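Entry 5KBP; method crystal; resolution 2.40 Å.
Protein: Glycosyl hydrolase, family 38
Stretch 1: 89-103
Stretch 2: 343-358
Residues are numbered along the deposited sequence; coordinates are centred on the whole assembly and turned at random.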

ATOM      1  N   PHE A  89      -5.877  24.349   3.170  1.00 47.25           N
ATOM      2  CA  PHE A  89      -6.123  22.975   3.579  1.00 42.98           C
ATOM      3  C   PHE A  89      -4.909  22.100   3.282  1.00 47.42           C
ATOM      4  O   PHE A  89      -3.990  22.482   2.554  1.00 46.22           O
ATOM      5  CB  PHE A  89      -7.361  22.408   2.874  1.00 43.39           C
ATOM      6  CG  PHE A  89      -8.643  23.111   3.223  1.00 46.68           C
ATOM      7  CD1 PHE A  89      -8.743  23.889   4.365  1.00 44.45           C
ATOM      8  CD2 PHE A  89      -9.754  22.986   2.405  1.00 51.04           C
ATOM      9  CE1 PHE A  89      -9.927  24.533   4.681  1.00 37.29           C
ATOM     10  CE2 PHE A  89     -10.940  23.626   2.716  1.00 53.56           C
ATOM     11  CZ  PHE A  89     -11.026  24.400   3.855  1.00 46.79           C
ATOM     12  N   TYR A  90      -4.917  20.901   3.868  1.00 46.41           N
ATOM     13  CA  TYR A  90      -3.908  19.902   3.538  1.00 42.20           C
ATOM     14  C   TYR A  90      -4.315  19.111   2.301  1.00 38.47           C
ATOM     15  O   TYR A  90      -3.505  18.904   1.391  1.00 37.17           O
ATOM     16  CB  TYR A  90      -3.686  18.976   4.735  1.00 43.34           C
ATOM     17  CG  TYR A  90      -2.714  17.843   4.492  1.00 40.84           C
ATOM     18  CD1 TYR A  90      -1.350  18.082   4.376  1.00 42.83           C
ATOM     19  CD2 TYR A  90      -3.159  16.532   4.394  1.00 38.84           C
ATOM     20  CE1 TYR A  90      -0.458  17.045   4.158  1.00 38.45           C
ATOM     21  CE2 TYR A  90      -2.277  15.490   4.177  1.00 35.95           C
ATOM     22  CZ  TYR A  90      -0.928  15.752   4.060  1.00 42.28           C
ATOM     23  OH  TYR A  90      -0.047  14.716   3.845  1.00 42.96           O
ATOM     24  N   ILE A  91      -5.572  18.672   2.249  1.00 39.99           N
ATOM     25  CA  ILE A  91      -6.142  18.012   1.083  1.00 45.35           C
ATOM     26  C   ILE A  91      -7.541  18.573   0.856  1.00 47.20           C
ATOM     27  O   ILE A  91      -8.120  19.232   1.721  1.00 48.79           O
ATOM     28  CB  ILE A  91      -6.189  16.476   1.240  1.00 45.06           C
ATOM     29  CG1 ILE A  91      -6.730  16.087   2.621  1.00 44.93           C
ATOM     30  CG2 ILE A  91      -4.813  15.871   1.020  1.00 46.15           C
ATOM     31  CD1 ILE A  91      -8.226  15.854   2.666  1.00 44.50           C
ATOM     32  N   LEU A  92      -8.078  18.304  -0.331  1.00 42.65           N
ATOM     33  CA  LEU A  92      -9.454  18.655  -0.665  1.00 45.31           C
ATOM     34  C   LEU A  92     -10.327  17.435  -0.393  1.00 48.18           C
ATOM     35  O   LEU A  92     -10.295  16.461  -1.150  1.00 56.66           O
ATOM     36  CB  LEU A  92      -9.568  19.101  -2.120  1.00 34.71           C
ATOM     37  CG  LEU A  92      -8.733  20.310  -2.542  1.00 47.33           C
ATOM     38  CD1 LEU A  92      -9.142  20.767  -3.936  1.00 47.98           C
ATOM     39  CD2 LEU A  92      -8.858  21.441  -1.531  1.00 41.24           C
ATOM     40  N   GLN A  93     -11.104  17.490   0.682  1.00 42.62           N
ATOM     41  CA  GLN A  93     -11.804  16.325   1.197  1.00 48.42           C
ATOM     42  C   GLN A  93     -13.250  16.281   0.719  1.00 53.11           C
ATOM     43  O   GLN A  93     -13.772  17.226   0.123  1.00 63.21           O
ATOM     44  CB  GLN A  93     -11.773  16.316   2.729  1.00 51.32           C
ATOM     45  CG  GLN A  93     -12.809  17.231   3.378  1.00 59.22           C
ATOM     46  CD  GLN A  93     -12.411  18.696   3.363  1.00 67.00           C
ATOM     47  OE1 GLN A  93     -11.496  19.099   2.645  1.00 67.81           O
ATOM     48  NE2 GLN A  93     -13.098  19.501   4.166  1.00 73.11           N
ATOM     49  N   ASP A  94     -13.895  15.150   0.993  1.00 51.22           N
ATOM     50  CA  ASP A  94     -15.345  15.061   0.970  1.00 54.26           C
ATOM     51  C   ASP A  94     -15.865  15.447   2.348  1.00 51.80           C
ATOM     52  O   ASP A  94     -15.392  14.924   3.363  1.00 47.41           O
ATOM     53  CB  ASP A  94     -15.810  13.653   0.599  1.00 55.90           C
ATOM     54  CG  ASP A  94     -17.323  13.538   0.547  1.00 65.23           C
ATOM     55  OD1 ASP A  94     -17.943  13.333   1.612  1.00 70.98           O
ATOM     56  OD2 ASP A  94     -17.893  13.660  -0.557  1.00 69.36           O
ATOM     57  N   ASP A  95     -16.834  16.362   2.381  1.00 61.42           N
ATOM     58  CA  ASP A  95     -17.266  16.936   3.652  1.00 61.31           C
ATOM     59  C   ASP A  95     -17.940  15.896   4.540  1.00 55.96           C
ATOM     60  O   ASP A  95     -17.553  15.711   5.699  1.00 52.91           O
ATOM     61  CB  ASP A  95     -18.200  18.119   3.401  1.00 77.80           C
ATOM     62  CG  ASP A  95     -17.447  19.413   3.157  1.00 92.04           C
ATOM     63  OD1 ASP A  95     -16.236  19.458   3.460  1.00 96.38           O
ATOM     64  OD2 ASP A  95     -18.064  20.386   2.674  1.00 98.53           O
ATOM     65  N   PHE A  96     -18.945  15.198   4.011  1.00 53.89           N
ATOM     66  CA  PHE A  96     -19.790  14.352   4.844  1.00 53.85           C
ATOM     67  C   PHE A  96     -19.182  12.990   5.150  1.00 52.53           C
ATOM     68  O   PHE A  96     -19.575  12.366   6.143  1.00 59.10           O
ATOM     69  CB  PHE A  96     -21.155  14.159   4.179  1.00 56.28           C
ATOM     70  CG  PHE A  96     -21.965  15.420   4.076  1.00 66.52           C
ATOM     71  CD1 PHE A  96     -22.552  15.974   5.203  1.00 67.18           C
ATOM     72  CD2 PHE A  96     -22.148  16.046   2.854  1.00 68.50           C
ATOM     73  CE1 PHE A  96     -23.299  17.133   5.115  1.00 65.63           C
ATOM     74  CE2 PHE A  96     -22.896  17.206   2.758  1.00 71.77           C
ATOM     75  CZ  PHE A  96     -23.472  17.749   3.891  1.00 70.52           C
ATOM     76  N   LEU A  97     -18.242  12.511   4.339  1.00 47.63           N
ATOM     77  CA  LEU A  97     -17.743  11.149   4.480  1.00 49.65           C
ATOM     78  C   LEU A  97     -16.530  11.030   5.397  1.00 51.77           C
ATOM     79  O   LEU A  97     -16.026   9.917   5.583  1.00 55.45           O
ATOM     80  CB  LEU A  97     -17.410  10.563   3.105  1.00 48.06           C
ATOM     81  CG  LEU A  97     -18.633  10.190   2.267  1.00 51.80           C
ATOM     82  CD1 LEU A  97     -18.215   9.553   0.953  1.00 56.16           C
ATOM     83  CD2 LEU A  97     -19.535   9.259   3.058  1.00 52.44           C
ATOM     84  N   ILE A  98     -16.049  12.129   5.972  1.00 49.11           N
ATOM     85  CA  ILE A  98     -14.983  12.068   6.962  1.00 48.58           C
ATOM     86  C   ILE A  98     -15.507  12.641   8.273  1.00 52.49           C
ATOM     87  O   ILE A  98     -16.479  13.399   8.306  1.00 50.21           O
ATOM     88  CB  ILE A  98     -13.704  12.804   6.512  1.00 39.34           C
ATOM     89  CG1 ILE A  98     -13.916  14.318   6.508  1.00 39.22           C
ATOM     90  CG2 ILE A  98     -13.274  12.324   5.136  1.00 34.29           C
ATOM     91  CD1 ILE A  98     -12.653  15.095   6.209  1.00 35.42           C
ATOM     92  N   SER A  99     -14.844  12.264   9.363  1.00 51.40           N
ATOM     93  CA  SER A  99     -15.320  12.621  10.691  1.00 51.25           C
ATOM     94  C   SER A  99     -15.250  14.129  10.911  1.00 45.29           C
ATOM     95  O   SER A  99     -14.606  14.870  10.162  1.00 51.38           O
ATOM     96  CB  SER A  99     -14.507  11.900  11.768  1.00 56.67           C
ATOM     97  OG  SER A  99     -13.158  12.331  11.766  1.00 54.62           O
ATOM     98  N   SER A 100     -15.938  14.577  11.964  1.00 40.83           N
ATOM     99  CA  SER A 100     -15.937  15.994  12.314  1.00 47.36           C
ATOM    100  C   SER A 100     -14.526  16.483  12.612  1.00 45.31           C
ATOM    101  O   SER A 100     -14.110  17.546  12.135  1.00 48.96           O
ATOM    102  CB  SER A 100     -16.855  16.234  13.513  1.00 41.20           C
ATOM    103  OG  SER A 100     -18.192  15.876  13.215  1.00 47.32           O
ATOM    104  N   GLU A 101     -13.772  15.716  13.401  1.00 45.54           N
ATOM    105  CA  GLU A 101     -12.406  16.107  13.728  1.00 41.33           C
ATOM    106  C   GLU A 101     -11.505  16.066  12.502  1.00 44.94           C
ATOM    107  O   GLU A 101     -10.624  16.919  12.350  1.00 50.79           O
ATOM    108  CB  GLU A 101     -11.851  15.211  14.833  1.00 42.13           C
ATOM    109  CG  GLU A 101     -12.365  15.558  16.217  1.00 50.89           C
ATOM    110  CD  GLU A 101     -11.913  16.932  16.671  1.00 50.69           C
ATOM    111  OE1 GLU A 101     -10.762  17.313  16.366  1.00 42.90           O
ATOM    112  OE2 GLU A 101     -12.709  17.633  17.329  1.00 50.61           O
ATOM    113  N   SER A 102     -11.706  15.085  11.617  1.00 47.97           N
ATOM    114  CA  SER A 102     -10.877  14.991  10.418  1.00 49.12           C
ATOM    115  C   SER A 102     -10.993  16.248   9.562  1.00 40.49           C
ATOM    116  O   SER A 102     -10.014  16.673   8.936  1.00 42.25           O
ATOM    117  CB  SER A 102     -11.260  13.757   9.606  1.00 43.94           C
ATOM    118  OG  SER A 102     -10.925  12.571  10.302  1.00 40.97           O
ATOM    119  N   ASN A 103     -12.180  16.855   9.524  1.00 39.97           N
ATOM    120  CA  ASN A 103     -12.332  18.133   8.837  1.00 45.80           C
ATOM    121  C   ASN A 103     -11.511  19.220   9.514  1.00 47.32           C
ATOM    122  O   ASN A 103     -10.935  20.083   8.841  1.00 42.12           O
ATOM    123  CB  ASN A 103     -13.807  18.528   8.786  1.00 46.55           C
ATOM    124  CG  ASN A 103     -14.589  17.715   7.774  1.00 55.37           C
ATOM    125  OD1 ASN A 103     -14.439  17.905   6.567  1.00 59.80           O
ATOM    126  ND2 ASN A 103     -15.435  16.814   8.258  1.00 48.77           N
ATOM    127  N   ALA A 343       0.618  10.123  11.547  1.00 45.85           N
ATOM    128  CA  ALA A 343      -0.563   9.275  11.425  1.00 48.39           C
ATOM    129  C   ALA A 343      -1.722  10.026  10.780  1.00 42.83           C
ATOM    130  O   ALA A 343      -2.464   9.460   9.969  1.00 43.71           O
ATOM    131  CB  ALA A 343      -0.970   8.736  12.796  1.00 31.69           C
ATOM    132  N   TRP A 344      -1.895  11.303  11.132  1.00 43.83           N
ATOM    133  CA  TRP A 344      -3.019  12.067  10.599  1.00 44.53           C
ATOM    134  C   TRP A 344      -2.844  12.355   9.113  1.00 38.89           C
ATOM    135  O   TRP A 344      -3.800  12.234   8.338  1.00 42.48           O
ATOM    136  CB  TRP A 344      -3.193  13.365  11.385  1.00 40.63           C
ATOM    137  CG  TRP A 344      -4.066  13.199  12.583  1.00 41.41           C
ATOM    138  CD1 TRP A 344      -3.675  13.172  13.889  1.00 42.55           C
ATOM    139  CD2 TRP A 344      -5.485  13.015  12.584  1.00 43.10           C
ATOM    140  NE1 TRP A 344      -4.766  12.992  14.705  1.00 36.05           N
ATOM    141  CE2 TRP A 344      -5.890  12.891  13.928  1.00 45.01           C
ATOM    142  CE3 TRP A 344      -6.454  12.947  11.579  1.00 41.64           C
ATOM    143  CZ2 TRP A 344      -7.221  12.704  14.290  1.00 46.37           C
ATOM    144  CZ3 TRP A 344      -7.773  12.760  11.941  1.00 48.03           C
ATOM    145  CH2 TRP A 344      -8.144  12.642  13.285  1.00 53.48           C
ATOM    146  N   LYS A 345      -1.635  12.743   8.700  1.00 36.56           N
ATOM    147  CA  LYS A 345      -1.383  12.967   7.280  1.00 38.26           C
ATOM    148  C   LYS A 345      -1.593  11.691   6.479  1.00 41.04           C
ATOM    149  O   LYS A 345      -2.149  11.726   5.375  1.00 50.60           O
ATOM    150  CB  LYS A 345       0.033  13.505   7.074  1.00 30.37           C
ATOM    151  CG  LYS A 345       0.220  14.943   7.526  1.00 34.60           C
ATOM    152  CD  LYS A 345       1.663  15.392   7.364  1.00 39.02           C
ATOM    153  CE  LYS A 345       1.843  16.829   7.828  1.00 42.31           C
ATOM    154  NZ  LYS A 345       3.282  17.196   7.945  1.00 45.63           N
ATOM    155  N   THR A 346      -1.159  10.550   7.021  1.00 32.74           N
ATOM    156  CA  THR A 346      -1.396   9.275   6.354  1.00 36.59           C
ATOM    157  C   THR A 346      -2.889   9.007   6.200  1.00 41.62           C
ATOM    158  O   THR A 346      -3.335   8.522   5.153  1.00 49.24           O
ATOM    159  CB  THR A 346      -0.724   8.143   7.134  1.00 40.16           C
ATOM    160  OG1 THR A 346       0.687   8.381   7.207  1.00 43.79           O
ATOM    161  CG2 THR A 346      -0.975   6.801   6.458  1.00 30.25           C
ATOM    162  N   LEU A 347      -3.678   9.329   7.227  1.00 39.06           N
ATOM    163  CA  LEU A 347      -5.119   9.119   7.139  1.00 39.98           C
ATOM    164  C   LEU A 347      -5.771  10.137   6.212  1.00 45.86           C
ATOM    165  O   LEU A 347      -6.676   9.792   5.442  1.00 38.97           O
ATOM    166  CB  LEU A 347      -5.750   9.181   8.530  1.00 36.55           C
ATOM    167  CG  LEU A 347      -7.270   9.015   8.564  1.00 38.62           C
ATOM    168  CD1 LEU A 347      -7.677   7.661   8.002  1.00 30.45           C
ATOM    169  CD2 LEU A 347      -7.808   9.203   9.974  1.00 41.16           C
ATOM    170  N   LEU A 348      -5.327  11.396   6.272  1.00 37.26           N
ATOM    171  CA  LEU A 348      -5.875  12.426   5.396  1.00 39.37           C
ATOM    172  C   LEU A 348      -5.593  12.149   3.925  1.00 43.46           C
ATOM    173  O   LEU A 348      -6.320  12.656   3.065  1.00 38.71           O
ATOM    174  CB  LEU A 348      -5.320  13.798   5.783  1.00 33.51           C
ATOM    175  CG  LEU A 348      -5.876  14.401   7.076  1.00 40.01           C
ATOM    176  CD1 LEU A 348      -5.139  15.678   7.432  1.00 42.91           C
ATOM    177  CD2 LEU A 348      -7.364  14.667   6.943  1.00 37.70           C
ATOM    178  N   GLN A 349      -4.560  11.362   3.617  1.00 38.42           N
ATOM    179  CA  GLN A 349      -4.285  11.009   2.230  1.00 32.12           C
ATOM    180  C   GLN A 349      -5.334  10.065   1.655  1.00 40.56           C
ATOM    181  O   GLN A 349      -5.387   9.890   0.434  1.00 42.76           O
ATOM    182  CB  GLN A 349      -2.891  10.389   2.110  1.00 37.14           C
ATOM    183  CG  GLN A 349      -1.760  11.389   2.303  1.00 39.29           C
ATOM    184  CD  GLN A 349      -0.407  10.728   2.474  1.00 43.48           C
ATOM    185  OE1 GLN A 349      -0.195   9.594   2.044  1.00 54.67           O
ATOM    186  NE2 GLN A 349       0.518  11.436   3.115  1.00 40.61           N
ATOM    187  N   ASN A 350      -6.158   9.453   2.503  1.00 34.14           N
ATOM    188  CA  ASN A 350      -7.323   8.699   2.061  1.00 44.56           C
ATOM    189  C   ASN A 350      -8.586   9.549   2.023  1.00 47.73           C
ATOM    190  O   ASN A 350      -9.652   9.034   1.674  1.00 49.00           O
ATOM    191  CB  ASN A 350      -7.557   7.488   2.971  1.00 36.00           C
ATOM    192  CG  ASN A 350      -6.624   6.339   2.662  1.00 37.39           C
ATOM    193  OD1 ASN A 350      -5.980   6.315   1.616  1.00 36.24           O
ATOM    194  ND2 ASN A 350      -6.554   5.372   3.568  1.00 33.28           N
ATOM    195  N   HIS A 351      -8.487  10.829   2.368  1.00 36.80           N
ATOM    196  CA  HIS A 351      -9.646  11.707   2.455  1.00 40.02           C
ATOM    197  C   HIS A 351      -9.899  12.633   1.260  1.00 40.11           C
ATOM    198  O   HIS A 351     -10.905  13.350   1.286  1.00 42.74           O
ATOM    199  CB  HIS A 351      -9.541  12.554   3.723  1.00 36.96           C
ATOM    200  CG  HIS A 351      -9.812  11.786   4.980  1.00 43.65           C
ATOM    201  ND1 HIS A 351      -9.649  12.329   6.237  1.00 34.75           N
ATOM    202  CD2 HIS A 351     -10.242  10.516   5.170  1.00 44.33           C
ATOM    203  CE1 HIS A 351      -9.964  11.425   7.147  1.00 47.02           C
ATOM    204  NE2 HIS A 351     -10.329  10.316   6.527  1.00 44.93           N
ATOM    205  N   PRO A 352      -9.058  12.689   0.214  1.00 38.53           N
ATOM    206  CA  PRO A 352      -9.503  13.380  -1.004  1.00 39.93           C
ATOM    207  C   PRO A 352     -10.797  12.765  -1.518  1.00 46.88           C
ATOM    208  O   PRO A 352     -11.005  11.554  -1.427  1.00 49.50           O
ATOM    209  CB  PRO A 352      -8.342  13.169  -1.979  1.00 36.50           C
ATOM    210  CG  PRO A 352      -7.160  13.108  -1.105  1.00 34.49           C
ATOM    211  CD  PRO A 352      -7.616  12.374   0.129  1.00 34.13           C
ATOM    212  N   HIS A 353     -11.677  13.621  -2.050  1.00 54.37           N
ATOM    213  CA  HIS A 353     -13.052  13.197  -2.305  1.00 60.07           C
ATOM    214  C   HIS A 353     -13.110  11.986  -3.229  1.00 49.88           C
ATOM    215  O   HIS A 353     -13.885  11.056  -2.988  1.00 50.17           O
ATOM    216  CB  HIS A 353     -13.877  14.359  -2.868  1.00 69.20           C
ATOM    217  CG  HIS A 353     -13.335  14.937  -4.139  1.00 90.61           C
ATOM    218  ND1 HIS A 353     -12.267  15.808  -4.164  1.00 99.17           N
ATOM    219  CD2 HIS A 353     -13.728  14.788  -5.426  1.00 95.83           C
ATOM    220  CE1 HIS A 353     -12.018  16.160  -5.412  1.00 98.89           C
ATOM    221  NE2 HIS A 353     -12.891  15.555  -6.197  1.00 97.67           N
ATOM    222  N   ASP A 354     -12.278  11.956  -4.271  1.00 45.86           N
ATOM    223  CA  ASP A 354     -12.264  10.790  -5.149  1.00 44.49           C
ATOM    224  C   ASP A 354     -11.757   9.536  -4.445  1.00 48.57           C
ATOM    225  O   ASP A 354     -12.088   8.425  -4.873  1.00 47.27           O
ATOM    226  CB  ASP A 354     -11.421  11.073  -6.390  1.00 52.25           C
ATOM    227  CG  ASP A 354     -12.090  12.053  -7.332  1.00 60.09           C
ATOM    228  OD1 ASP A 354     -13.321  12.234  -7.223  1.00 52.80           O
ATOM    229  OD2 ASP A 354     -11.389  12.635  -8.185  1.00 62.99           O
ATOM    230  N   SER A 355     -10.978   9.686  -3.374  1.00 46.19           N
ATOM    231  CA  SER A 355     -10.495   8.526  -2.633  1.00 44.46           C
ATOM    232  C   SER A 355     -11.580   7.954  -1.726  1.00 41.25           C
ATOM    233  O   SER A 355     -11.996   6.801  -1.885  1.00 40.89           O
ATOM    234  CB  SER A 355      -9.257   8.904  -1.815  1.00 40.92           C
ATOM    235  OG  SER A 355      -8.175   9.263  -2.655  1.00 44.28           O
ATOM    236  N   ILE A 356     -12.061   8.760  -0.776  1.00 43.05           N
ATOM    237  CA  ILE A 356     -12.958   8.246   0.254  1.00 42.70           C
ATOM    238  C   ILE A 356     -14.343   7.947  -0.310  1.00 46.79           C
ATOM    239  O   ILE A 356     -15.050   7.072   0.202  1.00 49.04           O
ATOM    240  CB  ILE A 356     -13.020   9.230   1.440  1.00 40.55           C
ATOM    241  CG1 ILE A 356     -13.804   8.625   2.607  1.00 44.10           C
ATOM    242  CG2 ILE A 356     -13.616  10.562   1.005  1.00 43.38           C
ATOM    243  CD1 ILE A 356     -13.194   7.350   3.157  1.00 46.81           C
ATOM    244  N   CYS A 357     -14.755   8.644  -1.373  1.00 42.88           N
ATOM    245  CA  CYS A 357     -16.049   8.346  -1.979  1.00 43.33           C
ATOM    246  C   CYS A 357     -16.067   6.987  -2.664  1.00 45.31           C
ATOM    247  O   CYS A 357     -17.149   6.483  -2.983  1.00 40.07           O
ATOM    248  CB  CYS A 357     -16.437   9.428  -2.987  1.00 47.44           C
ATOM    249  SG  CYS A 357     -16.890  11.018  -2.253  1.00 50.35           S
ATOM    250  N   GLY A 358     -14.903   6.386  -2.895  1.00 38.16           N
ATOM    251  CA  GLY A 358     -14.844   5.109  -3.576  1.00 44.84           C
ATOM    252  C   GLY A 358     -15.146   5.182  -5.055  1.00 53.28           C
ATOM    253  O   GLY A 358     -15.629   4.202  -5.629  1.00 54.17           O
TER

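The apolar centre of this contact is built around Ile-91 and Leu-348, residues distant in sequence that both direct their CA-to-CB bonds toward the opposing stretch. Ile-91 CG1 lies 4.2 Å from Leu-348 CB, while Ile-91 CG2 reaches 4.2 Å from Pro-352 CG and Ile-91 CD1 approaches His-351 CB at 3.7 Å. A beta-branched side chain suits this place, because its two arms touch several neighbours from a single backbone position. Tyr-90 extends the cluster: its CD2 packs 3.7 Å from Leu-348 CD1, so that the ring's carbon surface is buried against a leucine methyl.

Beside this core the chains meet backbone to backbone. The CA atoms of Gln-93 and Pro-352 are 4.3 Å apart, close enough for main-chain groups to interact directly. His-353 N donates a hydrogen bond to Leu-92 O at 3.3 Å. Proline has no amide hydrogen to give, but Pro-352 CA approaches Leu-92 O at 3.2 Å in a CA-H...O contact, and Gln-93 CA makes a similar one to His-351 O at 3.1 Å. Pro-352 also occupies the N-cap position of the helix that begins at His-353, where its lack of an amide hydrogen costs no helical bond.

The His-351 ring carries the packing toward the helix that begins at Ser-100. Ile-98 CG2 sits over one ring face, 3.5 Å from the ring centroid and 14° off its normal, a CH-pi contact that sets a methyl against the pi cloud. Ser-102 OG lies at the ring's edge, 3.5 Å from His-351 CE1, and also at the edge of the indole, 3.6 Å from Trp-344 CZ3; its small side chain fits beside both rings. Ser-99 caps this helix, its OG accepting from Ser-102 N at 3.1 Å.

A second apolar patch joins Leu-97 to Ile-356 and Cys-357. Leu-97 CB is 4.1 Å from Ile-356 CG1, and Leu-97 CD1 is 3.8 Å from Cys-357 SG. Nearby, Asp-94 holds its own loop in shape, with OD1 accepting from Leu-97 N at 2.9 Å. Asp-94 OD2 instead lies 3.3 Å from Cys-357 SG, without a hydrogen-bond partner in the model.

At the polar edge, the Tyr-90 hydroxyl lies toward Lys-345 and Gln-349. Gln-349 NE2 donates a weak hydrogen bond to Tyr-90 OH at 3.4 Å, and the aliphatic Lys-345 CB lies 3.4 Å from Tyr-90 OH. Tyrosine thus serves both environments, its ring in the apolar cluster and its hydroxyl beside the amide of Gln-349.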